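Local coordinates for CCMAN5 (PDB 2XSG), which hydrolyses alpha-mannosidic bonds as a family 92 glycoside hydrolase with a bound calcium ion, and can be used to help give yeast-made lysosomal enzymes mannose-6-phosphate, at residues T89-T94 against D219-V224; T201-A206 against V257-A262; Q215-D220 against G231-A236. All coordinates share one frame; numbering follows the deposited sequence.

Interaction 1: T89-T94 against D219-V224; sequences TARPGT and DDDRLV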
ATOM      1  N   THR A  89      37.467  15.626   0.973  1.00  6.38           N
ATOM      2  CA  THR A  89      38.775  14.990   1.213  1.00  6.35           C
ATOM      3  C   THR A  89      38.603  13.782   2.142  1.00  5.98           C
ATOM      4  O   THR A  89      39.569  13.089   2.456  1.00  5.39           O
ATOM      5  CB  THR A  89      39.823  15.971   1.853  1.00  6.65           C
ATOM      6  OG1 THR A  89      39.376  16.394   3.147  1.00  8.52           O
ATOM      7  CG2 THR A  89      40.059  17.194   0.991  1.00  7.24           C
ATOM      8  N   ALA A  90      37.363  13.556   2.592  1.00  5.35           N
ATOM      9  CA  ALA A  90      36.994  12.394   3.404  1.00  5.37           C
ATOM     10  C   ALA A  90      35.523  12.071   3.137  1.00  5.32           C
ATOM     11  O   ALA A  90      34.859  12.790   2.380  1.00  5.59           O
ATOM     12  CB  ALA A  90      37.222  12.661   4.904  1.00  5.13           C
ATOM     13  N   ARG A  91      35.023  11.000   3.747  1.00  4.84           N
ATOM     14  CA  ARG A  91      33.617  10.624   3.602  1.00  5.13           C
ATOM     15  C   ARG A  91      32.742  11.824   4.015  1.00  5.16           C
ATOM     16  O   ARG A  91      33.006  12.443   5.042  1.00  4.73           O
ATOM     17  CB  ARG A  91      33.301   9.391   4.439  1.00  4.94           C
ATOM     18  CG  ARG A  91      31.859   8.878   4.264  1.00  5.14           C
ATOM     19  CD  ARG A  91      30.861   9.265   5.392  1.00  4.70           C
ATOM     20  NE  ARG A  91      29.705   8.363   5.283  1.00  2.44           N
ATOM     21  CZ  ARG A  91      28.636   8.593   4.524  1.00  3.44           C
ATOM     22  NH1 ARG A  91      28.512   9.748   3.870  1.00  2.00           N
ATOM     23  NH2 ARG A  91      27.671   7.682   4.448  1.00  2.00           N
ATOM     24  N   PRO A  92      31.734  12.178   3.193  1.00  5.27           N
ATOM     25  CA  PRO A  92      30.961  13.395   3.459  1.00  5.88           C
ATOM     26  C   PRO A  92      30.187  13.330   4.765  1.00  6.33           C
ATOM     27  O   PRO A  92      29.653  12.274   5.113  1.00  6.09           O
ATOM     28  CB  PRO A  92      29.988  13.443   2.284  1.00  5.92           C
ATOM     29  CG  PRO A  92      30.741  12.770   1.167  1.00  5.25           C
ATOM     30  CD  PRO A  92      31.458  11.641   1.845  1.00  5.77           C
ATOM     31  N   GLY A  93      30.159  14.440   5.489  1.00  6.36           N
ATOM     32  CA  GLY A  93      29.175  14.627   6.562  1.00  6.88           C
ATOM     33  C   GLY A  93      27.829  14.874   5.909  1.00  6.92           C
ATOM     34  O   GLY A  93      27.730  15.665   4.967  1.00  7.00           O
ATOM     35  N   THR A  94      26.794  14.183   6.379  1.00  7.04           N
ATOM     36  CA  THR A  94      25.460  14.248   5.757  1.00  7.19           C
ATOM     37  C   THR A  94      24.841  15.641   5.815  1.00  6.65           C
ATOM     38  O   THR A  94      24.047  15.997   4.969  1.00  7.02           O
ATOM     39  CB  THR A  94      24.467  13.249   6.401  1.00  7.74           C
ATOM     40  OG1 THR A  94      24.000  13.769   7.661  1.00  8.79           O
ATOM     41  CG2 THR A  94      25.111  11.889   6.612  1.00  6.35           C
ATOM     42  N   ASP A 219      34.503   2.032   5.221  1.00  3.28           N
ATOM     43  CA  ASP A 219      34.108   2.215   6.625  1.00  3.69           C
ATOM     44  C   ASP A 219      35.087   2.994   7.502  1.00  3.54           C
ATOM     45  O   ASP A 219      34.733   3.409   8.616  1.00  3.68           O
ATOM     46  CB  ASP A 219      33.792   0.865   7.252  1.00  4.05           C
ATOM     47  CG  ASP A 219      32.526   0.244   6.678  1.00  5.29           C
ATOM     48  OD1 ASP A 219      31.416   0.731   7.007  1.00  5.62           O
ATOM     49  OD2 ASP A 219      32.654  -0.722   5.894  1.00  5.80           O
ATOM     50  N   ASP A 220      36.311   3.169   7.017  1.00  3.84           N
ATOM     51  CA  ASP A 220      37.300   4.021   7.697  1.00  3.99           C
ATOM     52  C   ASP A 220      37.151   5.504   7.342  1.00  4.63           C
ATOM     53  O   ASP A 220      37.987   6.313   7.724  1.00  3.84           O
ATOM     54  CB  ASP A 220      38.734   3.542   7.433  1.00  4.24           C
ATOM     55  CG  ASP A 220      39.163   3.644   5.944  1.00  5.71           C
ATOM     56  OD1 ASP A 220      38.453   4.253   5.106  1.00  4.32           O
ATOM     57  OD2 ASP A 220      40.242   3.083   5.622  1.00  8.73           O
ATOM     58  N   ASP A 221      36.098   5.845   6.594  1.00  4.76           N
ATOM     59  CA  ASP A 221      35.858   7.227   6.179  1.00  5.99           C
ATOM     60  C   ASP A 221      36.949   7.873   5.306  1.00  6.19           C
ATOM     61  O   ASP A 221      36.903   9.075   5.084  1.00  6.09           O
ATOM     62  CB  ASP A 221      35.591   8.119   7.414  1.00  6.44           C
ATOM     63  CG  ASP A 221      34.266   7.780   8.096  1.00  7.96           C
ATOM     64  OD1 ASP A 221      33.343   7.310   7.397  1.00  9.15           O
ATOM     65  OD2 ASP A 221      34.158   7.967   9.322  1.00  9.64           O
ATOM     66  N   ARG A 222      37.916   7.094   4.821  1.00  6.64           N
ATOM     67  CA  ARG A 222      38.932   7.651   3.919  1.00  6.95           C
ATOM     68  C   ARG A 222      38.410   7.760   2.484  1.00  6.77           C
ATOM     69  O   ARG A 222      37.847   6.804   1.927  1.00  6.74           O
ATOM     70  CB  ARG A 222      40.250   6.870   3.989  1.00  6.37           C
ATOM     71  CG  ARG A 222      41.013   7.125   5.269  1.00  9.15           C
ATOM     72  CD  ARG A 222      42.239   6.244   5.435  1.00 12.78           C
ATOM     73  NE  ARG A 222      43.430   6.781   4.779  1.00 16.55           N
ATOM     74  CZ  ARG A 222      43.966   6.260   3.670  1.00 19.03           C
ATOM     75  NH1 ARG A 222      43.426   5.191   3.090  1.00 15.89           N
ATOM     76  NH2 ARG A 222      45.060   6.799   3.146  1.00 21.44           N
ATOM     77  N   LEU A 223      38.572   8.940   1.896  1.00  6.94           N
ATOM     78  CA  LEU A 223      38.205   9.146   0.502  1.00  6.51           C
ATOM     79  C   LEU A 223      39.429   8.930  -0.351  1.00  6.99           C
ATOM     80  O   LEU A 223      40.388   9.697  -0.265  1.00  6.36           O
ATOM     81  CB  LEU A 223      37.654  10.545   0.294  1.00  6.32           C
ATOM     82  CG  LEU A 223      37.132  10.854  -1.108  1.00  6.32           C
ATOM     83  CD1 LEU A 223      35.919   9.989  -1.446  1.00  3.68           C
ATOM     84  CD2 LEU A 223      36.773  12.323  -1.142  1.00  6.14           C
ATOM     85  N   VAL A 224      39.396   7.879  -1.168  1.00  7.06           N
ATOM     86  CA  VAL A 224      40.597   7.386  -1.839  1.00  7.29           C
ATOM     87  C   VAL A 224      40.393   7.191  -3.338  1.00  7.68           C
ATOM     88  O   VAL A 224      39.266   7.261  -3.843  1.00  7.07           O
ATOM     89  CB  VAL A 224      41.034   6.025  -1.260  1.00  7.68           C
ATOM     90  CG1 VAL A 224      41.616   6.190   0.165  1.00  7.17           C
ATOM     91  CG2 VAL A 224      39.856   5.044  -1.266  1.00  7.57           C
TER
HETATM   92  O   HOH W   1      40.078  10.944   3.635  1.00  3.10           O
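The loop 89-94 runs past the turn 219-222 and the start of the short strand 223-224, with the CA atoms of Ala90 and Leu223 4.5 Å apart. One direct backbone bond joins them. Arg91 N donates to Asp221 O at 3.0 Å and nearly straight (167°), but it comes from above the carbonyl plane rather than along a lone pair. A water adds a second link by donating to Thr89 O and accepting from Leu223 N. Asp220 OD1 accepts from Arg222 N, two residues on, which makes an Asx turn. The positive phi of Asp221 (61°) belongs to the same tight bend.

Leu223 supplies the apolar part. Its CB sits against Ala90 CA at 3.7 Å, and its CD2 lies beside the backbone N of Thr89 and of Ala90. Arg91 has CG anti to the backbone N, and its chain bends at chi2 (-101°). The first part of that chain passes Asp221 obliquely, with Arg91 CB 3.6 Å from Asp221 OD1. The guanidinium meets this carboxylate only loosely. Asp221 OD1 lies near the guanidinium plane at its edge, 4.3 Å from Arg91 NE, which is beyond a salt bridge. Arg91 NH1 instead bonds back to Pro92 O at 3.0 Å, in the carbonyl plane and on a lone pair, but the bond is bent and the oxygen lies off the guanidinium plane.

The charge of Arg91 has firmer partners in salt bridges from NH2 to Asp233 and from NH1 to Asp162. Pro92 and Leu223 both touch Ile237 of strand 235-240, while Pro92 also packs on Trp217. Strand 223-224 is one of the two outermost strands of a five-stranded antiparallel sheet, and Val224 bonds through its backbone to Thr216 of strand 212-217.

Interaction 2: T201-A206 against V257-A262; sequences TLYYTA and VSVEQA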
ATOM      1  N   THR A 201      18.275  -7.716  -0.513  1.00  2.78           N
ATOM      2  CA  THR A 201      19.407  -7.242  -1.299  1.00  2.69           C
ATOM      3  C   THR A 201      18.972  -6.840  -2.710  1.00  2.22           C
ATOM      4  O   THR A 201      18.196  -7.554  -3.358  1.00  2.32           O
ATOM      5  CB  THR A 201      20.492  -8.320  -1.375  1.00  2.83           C
ATOM      6  OG1 THR A 201      20.949  -8.597  -0.044  1.00  2.74           O
ATOM      7  CG2 THR A 201      21.680  -7.865  -2.250  1.00  2.00           C
ATOM      8  N   LEU A 202      19.484  -5.703  -3.168  1.00  2.19           N
ATOM      9  CA  LEU A 202      19.311  -5.247  -4.555  1.00  2.11           C
ATOM     10  C   LEU A 202      20.656  -4.918  -5.177  1.00  2.30           C
ATOM     11  O   LEU A 202      21.543  -4.366  -4.507  1.00  2.20           O
ATOM     12  CB  LEU A 202      18.406  -4.016  -4.608  1.00  2.74           C
ATOM     13  CG  LEU A 202      16.905  -4.256  -4.409  1.00  2.00           C
ATOM     14  CD1 LEU A 202      16.220  -2.915  -4.287  1.00  2.41           C
ATOM     15  CD2 LEU A 202      16.302  -5.068  -5.594  1.00  3.37           C
ATOM     16  N   TYR A 203      20.822  -5.284  -6.449  1.00  2.41           N
ATOM     17  CA  TYR A 203      22.024  -4.938  -7.210  1.00  2.45           C
ATOM     18  C   TYR A 203      21.754  -3.696  -8.040  1.00  2.79           C
ATOM     19  O   TYR A 203      20.606  -3.430  -8.422  1.00  2.94           O
ATOM     20  CB  TYR A 203      22.490  -6.120  -8.083  1.00  2.40           C
ATOM     21  CG  TYR A 203      22.772  -7.340  -7.249  1.00  2.00           C
ATOM     22  CD1 TYR A 203      21.763  -8.260  -6.975  1.00  3.38           C
ATOM     23  CD2 TYR A 203      24.026  -7.550  -6.684  1.00  2.98           C
ATOM     24  CE1 TYR A 203      21.987  -9.374  -6.190  1.00  2.00           C
ATOM     25  CE2 TYR A 203      24.271  -8.680  -5.862  1.00  3.00           C
ATOM     26  CZ  TYR A 203      23.241  -9.583  -5.632  1.00  3.87           C
ATOM     27  OH  TYR A 203      23.453 -10.705  -4.855  1.00  2.19           O
ATOM     28  N   TYR A 204      22.799  -2.913  -8.293  1.00  2.50           N
ATOM     29  CA  TYR A 204      22.611  -1.672  -9.045  1.00  2.82           C
ATOM     30  C   TYR A 204      23.725  -1.459 -10.085  1.00  2.70           C
ATOM     31  O   TYR A 204      24.825  -1.962  -9.938  1.00  2.11           O
ATOM     32  CB  TYR A 204      22.499  -0.462  -8.084  1.00  2.81           C
ATOM     33  CG  TYR A 204      23.822  -0.157  -7.419  1.00  4.05           C
ATOM     34  CD1 TYR A 204      24.713   0.752  -7.991  1.00  4.87           C
ATOM     35  CD2 TYR A 204      24.213  -0.826  -6.250  1.00  5.59           C
ATOM     36  CE1 TYR A 204      25.941   1.011  -7.411  1.00  4.85           C
ATOM     37  CE2 TYR A 204      25.455  -0.583  -5.663  1.00  3.40           C
ATOM     38  CZ  TYR A 204      26.310   0.332  -6.255  1.00  6.32           C
ATOM     39  OH  TYR A 204      27.531   0.592  -5.693  1.00  6.94           O
ATOM     40  N   THR A 205      23.411  -0.691 -11.129  1.00  3.03           N
ATOM     41  CA  THR A 205      24.404  -0.116 -12.025  1.00  2.58           C
ATOM     42  C   THR A 205      24.015   1.350 -12.244  1.00  3.29           C
ATOM     43  O   THR A 205      22.834   1.661 -12.361  1.00  3.05           O
ATOM     44  CB  THR A 205      24.488  -0.876 -13.387  1.00  2.37           C
ATOM     45  OG1 THR A 205      25.505  -0.278 -14.201  1.00  2.69           O
ATOM     46  CG2 THR A 205      23.154  -0.803 -14.142  1.00  2.00           C
ATOM     47  N   ALA A 206      24.999   2.247 -12.221  1.00  3.68           N
ATOM     48  CA  ALA A 206      24.750   3.684 -12.446  1.00  4.47           C
ATOM     49  C   ALA A 206      25.842   4.188 -13.355  1.00  4.58           C
ATOM     50  O   ALA A 206      27.024   4.039 -13.042  1.00  5.82           O
ATOM     51  CB  ALA A 206      24.756   4.458 -11.118  1.00  4.35           C
ATOM     52  N   VAL A 257      18.544  -9.560  -9.143  1.00  2.41           N
ATOM     53  CA  VAL A 257      19.261 -10.731  -9.661  1.00  2.47           C
ATOM     54  C   VAL A 257      20.792 -10.570  -9.649  1.00  2.66           C
ATOM     55  O   VAL A 257      21.511 -11.434  -9.120  1.00  2.13           O
ATOM     56  CB  VAL A 257      18.760 -11.089 -11.079  1.00  2.32           C
ATOM     57  CG1 VAL A 257      19.656 -12.123 -11.765  1.00  2.00           C
ATOM     58  CG2 VAL A 257      17.309 -11.573 -11.015  1.00  3.40           C
ATOM     59  N   SER A 258      21.294  -9.503 -10.269  1.00  2.91           N
ATOM     60  CA  SER A 258      22.742  -9.294 -10.343  1.00  3.37           C
ATOM     61  C   SER A 258      23.063  -7.957 -10.930  1.00  3.75           C
ATOM     62  O   SER A 258      22.181  -7.272 -11.485  1.00  3.80           O
ATOM     63  CB  SER A 258      23.433 -10.397 -11.168  1.00  3.66           C
ATOM     64  OG  SER A 258      23.177 -10.269 -12.567  1.00  3.41           O
ATOM     65  N   VAL A 259      24.328  -7.568 -10.788  1.00  3.20           N
ATOM     66  CA  VAL A 259      24.799  -6.348 -11.406  1.00  3.32           C
ATOM     67  C   VAL A 259      24.692  -6.463 -12.928  1.00  3.51           C
ATOM     68  O   VAL A 259      24.213  -5.543 -13.595  1.00  3.41           O
ATOM     69  CB  VAL A 259      26.244  -6.013 -10.964  1.00  3.86           C
ATOM     70  CG1 VAL A 259      26.981  -5.225 -12.060  1.00  2.01           C
ATOM     71  CG2 VAL A 259      26.214  -5.214  -9.643  1.00  3.03           C
ATOM     72  N   GLU A 260      25.117  -7.601 -13.477  1.00  3.75           N
ATOM     73  CA  GLU A 260      25.093  -7.747 -14.906  1.00  4.54           C
ATOM     74  C   GLU A 260      23.661  -7.791 -15.428  1.00  3.61           C
ATOM     75  O   GLU A 260      23.376  -7.214 -16.483  1.00  3.61           O
ATOM     76  CB  GLU A 260      25.938  -8.939 -15.387  1.00  5.71           C
ATOM     77  CG  GLU A 260      26.114  -8.987 -16.932  1.00 10.78           C
ATOM     78  CD  GLU A 260      27.003  -7.869 -17.529  1.00 16.87           C
ATOM     79  OE1 GLU A 260      27.990  -7.427 -16.892  1.00 18.18           O
ATOM     80  OE2 GLU A 260      26.709  -7.438 -18.664  1.00 20.50           O
ATOM     81  N   GLN A 261      22.753  -8.411 -14.685  1.00  2.90           N
ATOM     82  CA  GLN A 261      21.345  -8.335 -15.058  1.00  2.88           C
ATOM     83  C   GLN A 261      20.838  -6.875 -15.055  1.00  2.58           C
ATOM     84  O   GLN A 261      20.097  -6.480 -15.955  1.00  2.98           O
ATOM     85  CB  GLN A 261      20.470  -9.233 -14.182  1.00  2.40           C
ATOM     86  CG  GLN A 261      19.016  -9.291 -14.650  1.00  3.26           C
ATOM     87  CD  GLN A 261      18.875  -9.936 -16.021  1.00  2.00           C
ATOM     88  OE1 GLN A 261      19.133 -11.122 -16.177  1.00  4.28           O
ATOM     89  NE2 GLN A 261      18.477  -9.151 -17.022  1.00  2.16           N
ATOM     90  N   ALA A 262      21.274  -6.076 -14.078  1.00  2.36           N
ATOM     91  CA  ALA A 262      20.910  -4.651 -14.027  1.00  3.15           C
ATOM     92  C   ALA A 262      21.407  -3.885 -15.275  1.00  3.19           C
ATOM     93  O   ALA A 262      20.708  -3.046 -15.813  1.00  2.33           O
ATOM     94  CB  ALA A 262      21.429  -4.005 -12.747  1.00  2.29           C
TER
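A capped helix N-terminus packs on a strand of the larger antiparallel sheet of the N-terminal domain. Ser258 is the N-cap of helix 259-270, and the helix start rests on strand 198-208. Family 92 enzymes join an N-terminal beta-sandwich domain to a helical catalytic domain, and this helix is probably part of the connection.

Tyr203 makes the largest single contribution. Its CG is anti to the carbonyl carbon (chi1 -58°), which sets the ring beside the chain at 257-259. Ser258 CA lies over one ring face, 4.0 Å from the ring centroid of Tyr203, in a CH-pi contact. Thr201 CG2 lies over the opposite face, toward the rim, so the ring sits between its own strand and the chain before the helix. At the root of the side chain, Tyr203 CB presses on Ser258 C at 3.4 Å. Further out on the ring, Tyr203 CE1 approaches Val257 O at 3.6 Å. An alanine here would remove the ring and with it the CH-pi contact, and would probably leave the chain before the helix less firmly seated on the strand.

Val259 and Ala262 continue the packing along the strand. Val259 CG2 reaches the strand backbone at Tyr204 O, 3.5 Å away, and also meets Tyr203 CB. Ala262, one turn on, puts CB against Thr205 CG2 at 3.9 Å. Thr205 OG1, anti to the backbone N, is hydrogen-bonded to Glu186, while CG2 faces Ala262. Strand 198-208 pairs with strand 248-255, which leads into the helix; Tyr203 and Thr205 bond through their backbones to Ser255 and Thr253 there. The helix start is fixed from within. Ser258 O accepts from Ala262 N, and Gln261 N donates to Ser258 OG at 2.8 Å in a fairly straight bond (162°).

Interaction 3: Q215-D220 against G231-A236; sequences QTWGDD and GVDTGA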
ATOM      1  N   GLN A 215      36.259   9.068  -6.821  1.00  5.12           N
ATOM      2  CA  GLN A 215      36.887   8.587  -5.611  1.00  5.10           C
ATOM      3  C   GLN A 215      35.846   7.830  -4.806  1.00  5.42           C
ATOM      4  O   GLN A 215      34.641   8.101  -4.920  1.00  5.70           O
ATOM      5  CB  GLN A 215      37.416   9.753  -4.797  1.00  5.14           C
ATOM      6  CG  GLN A 215      38.618  10.422  -5.446  1.00  6.52           C
ATOM      7  CD  GLN A 215      39.272  11.433  -4.537  1.00  8.64           C
ATOM      8  OE1 GLN A 215      38.629  12.370  -4.054  1.00  8.28           O
ATOM      9  NE2 GLN A 215      40.569  11.250  -4.296  1.00  8.04           N
ATOM     10  N   THR A 216      36.301   6.877  -3.999  1.00  4.56           N
ATOM     11  CA  THR A 216      35.378   6.072  -3.208  1.00  4.16           C
ATOM     12  C   THR A 216      35.725   6.180  -1.748  1.00  3.30           C
ATOM     13  O   THR A 216      36.804   6.655  -1.408  1.00  3.33           O
ATOM     14  CB  THR A 216      35.423   4.601  -3.613  1.00  3.44           C
ATOM     15  OG1 THR A 216      36.737   4.082  -3.362  1.00  4.26           O
ATOM     16  CG2 THR A 216      35.059   4.441  -5.098  1.00  3.74           C
ATOM     17  N   TRP A 217      34.806   5.748  -0.898  1.00  3.49           N
ATOM     18  CA  TRP A 217      35.078   5.593   0.532  1.00  3.72           C
ATOM     19  C   TRP A 217      34.533   4.276   1.087  1.00  4.00           C
ATOM     20  O   TRP A 217      33.562   3.732   0.570  1.00  4.30           O
ATOM     21  CB  TRP A 217      34.532   6.774   1.337  1.00  3.49           C
ATOM     22  CG  TRP A 217      33.052   6.741   1.568  1.00  4.90           C
ATOM     23  CD1 TRP A 217      32.384   5.969   2.471  1.00  5.22           C
ATOM     24  CD2 TRP A 217      32.056   7.525   0.901  1.00  5.46           C
ATOM     25  NE1 TRP A 217      31.034   6.216   2.404  1.00  5.35           N
ATOM     26  CE2 TRP A 217      30.804   7.168   1.452  1.00  5.12           C
ATOM     27  CE3 TRP A 217      32.101   8.507  -0.101  1.00  6.04           C
ATOM     28  CZ2 TRP A 217      29.604   7.756   1.042  1.00  4.95           C
ATOM     29  CZ3 TRP A 217      30.899   9.088  -0.525  1.00  4.84           C
ATOM     30  CH2 TRP A 217      29.670   8.712   0.054  1.00  5.60           C
ATOM     31  N   GLY A 218      35.174   3.784   2.139  1.00  3.41           N
ATOM     32  CA  GLY A 218      34.691   2.647   2.898  1.00  3.16           C
ATOM     33  C   GLY A 218      34.529   3.042   4.357  1.00  3.28           C
ATOM     34  O   GLY A 218      34.459   4.255   4.700  1.00  2.68           O
ATOM     35  N   ASP A 219      34.503   2.032   5.221  1.00  3.28           N
ATOM     36  CA  ASP A 219      34.108   2.215   6.625  1.00  3.69           C
ATOM     37  C   ASP A 219      35.087   2.994   7.502  1.00  3.54           C
ATOM     38  O   ASP A 219      34.733   3.409   8.616  1.00  3.68           O
ATOM     39  CB  ASP A 219      33.792   0.865   7.252  1.00  4.05           C
ATOM     40  CG  ASP A 219      32.526   0.244   6.678  1.00  5.29           C
ATOM     41  OD1 ASP A 219      31.416   0.731   7.007  1.00  5.62           O
ATOM     42  OD2 ASP A 219      32.654  -0.722   5.894  1.00  5.80           O
ATOM     43  N   ASP A 220      36.311   3.169   7.017  1.00  3.84           N
ATOM     44  CA  ASP A 220      37.300   4.021   7.697  1.00  3.99           C
ATOM     45  C   ASP A 220      37.151   5.504   7.342  1.00  4.63           C
ATOM     46  O   ASP A 220      37.987   6.313   7.724  1.00  3.84           O
ATOM     47  CB  ASP A 220      38.734   3.542   7.433  1.00  4.24           C
ATOM     48  CG  ASP A 220      39.163   3.644   5.944  1.00  5.71           C
ATOM     49  OD1 ASP A 220      38.453   4.253   5.106  1.00  4.32           O
ATOM     50  OD2 ASP A 220      40.242   3.083   5.622  1.00  8.73           O
ATOM     51  N   GLY A 231      31.679  -3.229   2.217  1.00  4.15           N
ATOM     52  CA  GLY A 231      31.565  -3.088   3.671  1.00  3.52           C
ATOM     53  C   GLY A 231      30.144  -2.759   4.062  1.00  3.03           C
ATOM     54  O   GLY A 231      29.214  -3.441   3.648  1.00  2.58           O
ATOM     55  N   VAL A 232      29.988  -1.709   4.861  1.00  3.10           N
ATOM     56  CA  VAL A 232      28.678  -1.261   5.333  1.00  2.62           C
ATOM     57  C   VAL A 232      28.436   0.167   4.851  1.00  2.98           C
ATOM     58  O   VAL A 232      27.530   0.409   4.035  1.00  2.65           O
ATOM     59  CB  VAL A 232      28.587  -1.335   6.866  1.00  2.61           C
ATOM     60  CG1 VAL A 232      27.188  -0.979   7.335  1.00  2.00           C
ATOM     61  CG2 VAL A 232      28.943  -2.729   7.341  1.00  2.00           C
ATOM     62  N   ASP A 233      29.254   1.100   5.345  1.00  3.22           N
ATOM     63  CA  ASP A 233      29.252   2.484   4.854  1.00  3.49           C
ATOM     64  C   ASP A 233      30.264   2.585   3.713  1.00  4.11           C
ATOM     65  O   ASP A 233      31.488   2.636   3.949  1.00  4.42           O
ATOM     66  CB  ASP A 233      29.623   3.442   5.992  1.00  3.24           C
ATOM     67  CG  ASP A 233      29.456   4.917   5.629  1.00  4.68           C
ATOM     68  OD1 ASP A 233      29.226   5.244   4.448  1.00  3.73           O
ATOM     69  OD2 ASP A 233      29.552   5.764   6.553  1.00  6.32           O
ATOM     70  N   THR A 234      29.766   2.588   2.476  1.00  3.91           N
ATOM     71  CA  THR A 234      30.613   2.835   1.313  1.00  3.46           C
ATOM     72  C   THR A 234      29.962   3.915   0.457  1.00  3.81           C
ATOM     73  O   THR A 234      28.772   4.239   0.632  1.00  3.71           O
ATOM     74  CB  THR A 234      30.882   1.541   0.448  1.00  3.32           C
ATOM     75  OG1 THR A 234      29.673   1.102  -0.180  1.00  3.57           O
ATOM     76  CG2 THR A 234      31.429   0.408   1.301  1.00  2.78           C
ATOM     77  N   GLY A 235      30.747   4.477  -0.458  1.00  3.22           N
ATOM     78  CA  GLY A 235      30.239   5.444  -1.408  1.00  3.13           C
ATOM     79  C   GLY A 235      31.223   5.821  -2.485  1.00  2.98           C
ATOM     80  O   GLY A 235      32.379   5.385  -2.468  1.00  3.54           O
ATOM     81  N   ALA A 236      30.760   6.642  -3.422  1.00  2.96           N
ATOM     82  CA  ALA A 236      31.601   7.176  -4.490  1.00  3.15           C
ATOM     83  C   ALA A 236      31.256   8.640  -4.749  1.00  3.47           C
ATOM     84  O   ALA A 236      30.117   9.066  -4.554  1.00  3.37           O
ATOM     85  CB  ALA A 236      31.443   6.349  -5.764  1.00  3.36           C
TER
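Trp217 lays its indole flat over the backbone of Gly235 on the neighbouring strand. Gly235 CA stands 3.3 Å from the centroid of the six-membered ring of Trp217, almost on the ring normal, as a CH-pi contact. Thr234 C and Ala236 N lie over the same face, nearer the rim. The fit is close: a CB on Gly235 would clash with Trp217 CZ2. The ring gets there because CG sits between the backbone N and the carbonyl carbon (chi1 78°), a crowded position.

At the ring edge, Trp217 NE1 donates to Asp233 OD1 at 2.9 Å. The acceptor lies in the ring plane, but the indole meets the carboxylate from above, and the two planes are nearly perpendicular (88°). Arg91 NH2 also forms a salt bridge with this oxygen, and together they would probably favour the charged form.

Asp219 grips the loop at 232-233 with both oxygens. Its OD1 accepts from Asp233 N at 2.8 Å, met from above the carboxylate plane, while its OD2 takes Val232 N at 3.0 Å on the syn lone pair. Two successive N-H groups are satisfied by one carboxylate.

The backbones complete the match. Trp217 N donates to Gly235 O at 2.9 Å, and Gly235 N returns a bond to Trp217 O. Next to this hydrogen-bonded pair, Thr216 and Ala236 form a non-hydrogen-bonded pair and touch through Thr216 CG2 and Ala236 CB. Strand 235-240 also pairs with 158-162 on its far side. The arrangement is that of an antiparallel sheet with a cross-strand aromatic-glycine pair, here within the N-terminal domain.

Overall arrangement
Interactions 1 and 3 form one continuous patch, with centres 7 Å apart and Asp219 and Asp220 in common. Strands 223-224, 212-217 and 235-240 are successive neighbours in one antiparallel sheet. A salt bridge joins the two contacts, with Arg91 NH2 2.9 Å from Asp233 OD1, and Arg91 CG packs on Trp217 NE1. Interaction 2 belongs to the other large sheet of the domain. Its centre is about 18 Å from that of interaction 3 and about 24 Å from that of interaction 1. In the chain, interaction 3 lies inside the loop closed by interaction 2. The calcium ligands Asn588, Glu589 and Asp662 belong to none of these segments.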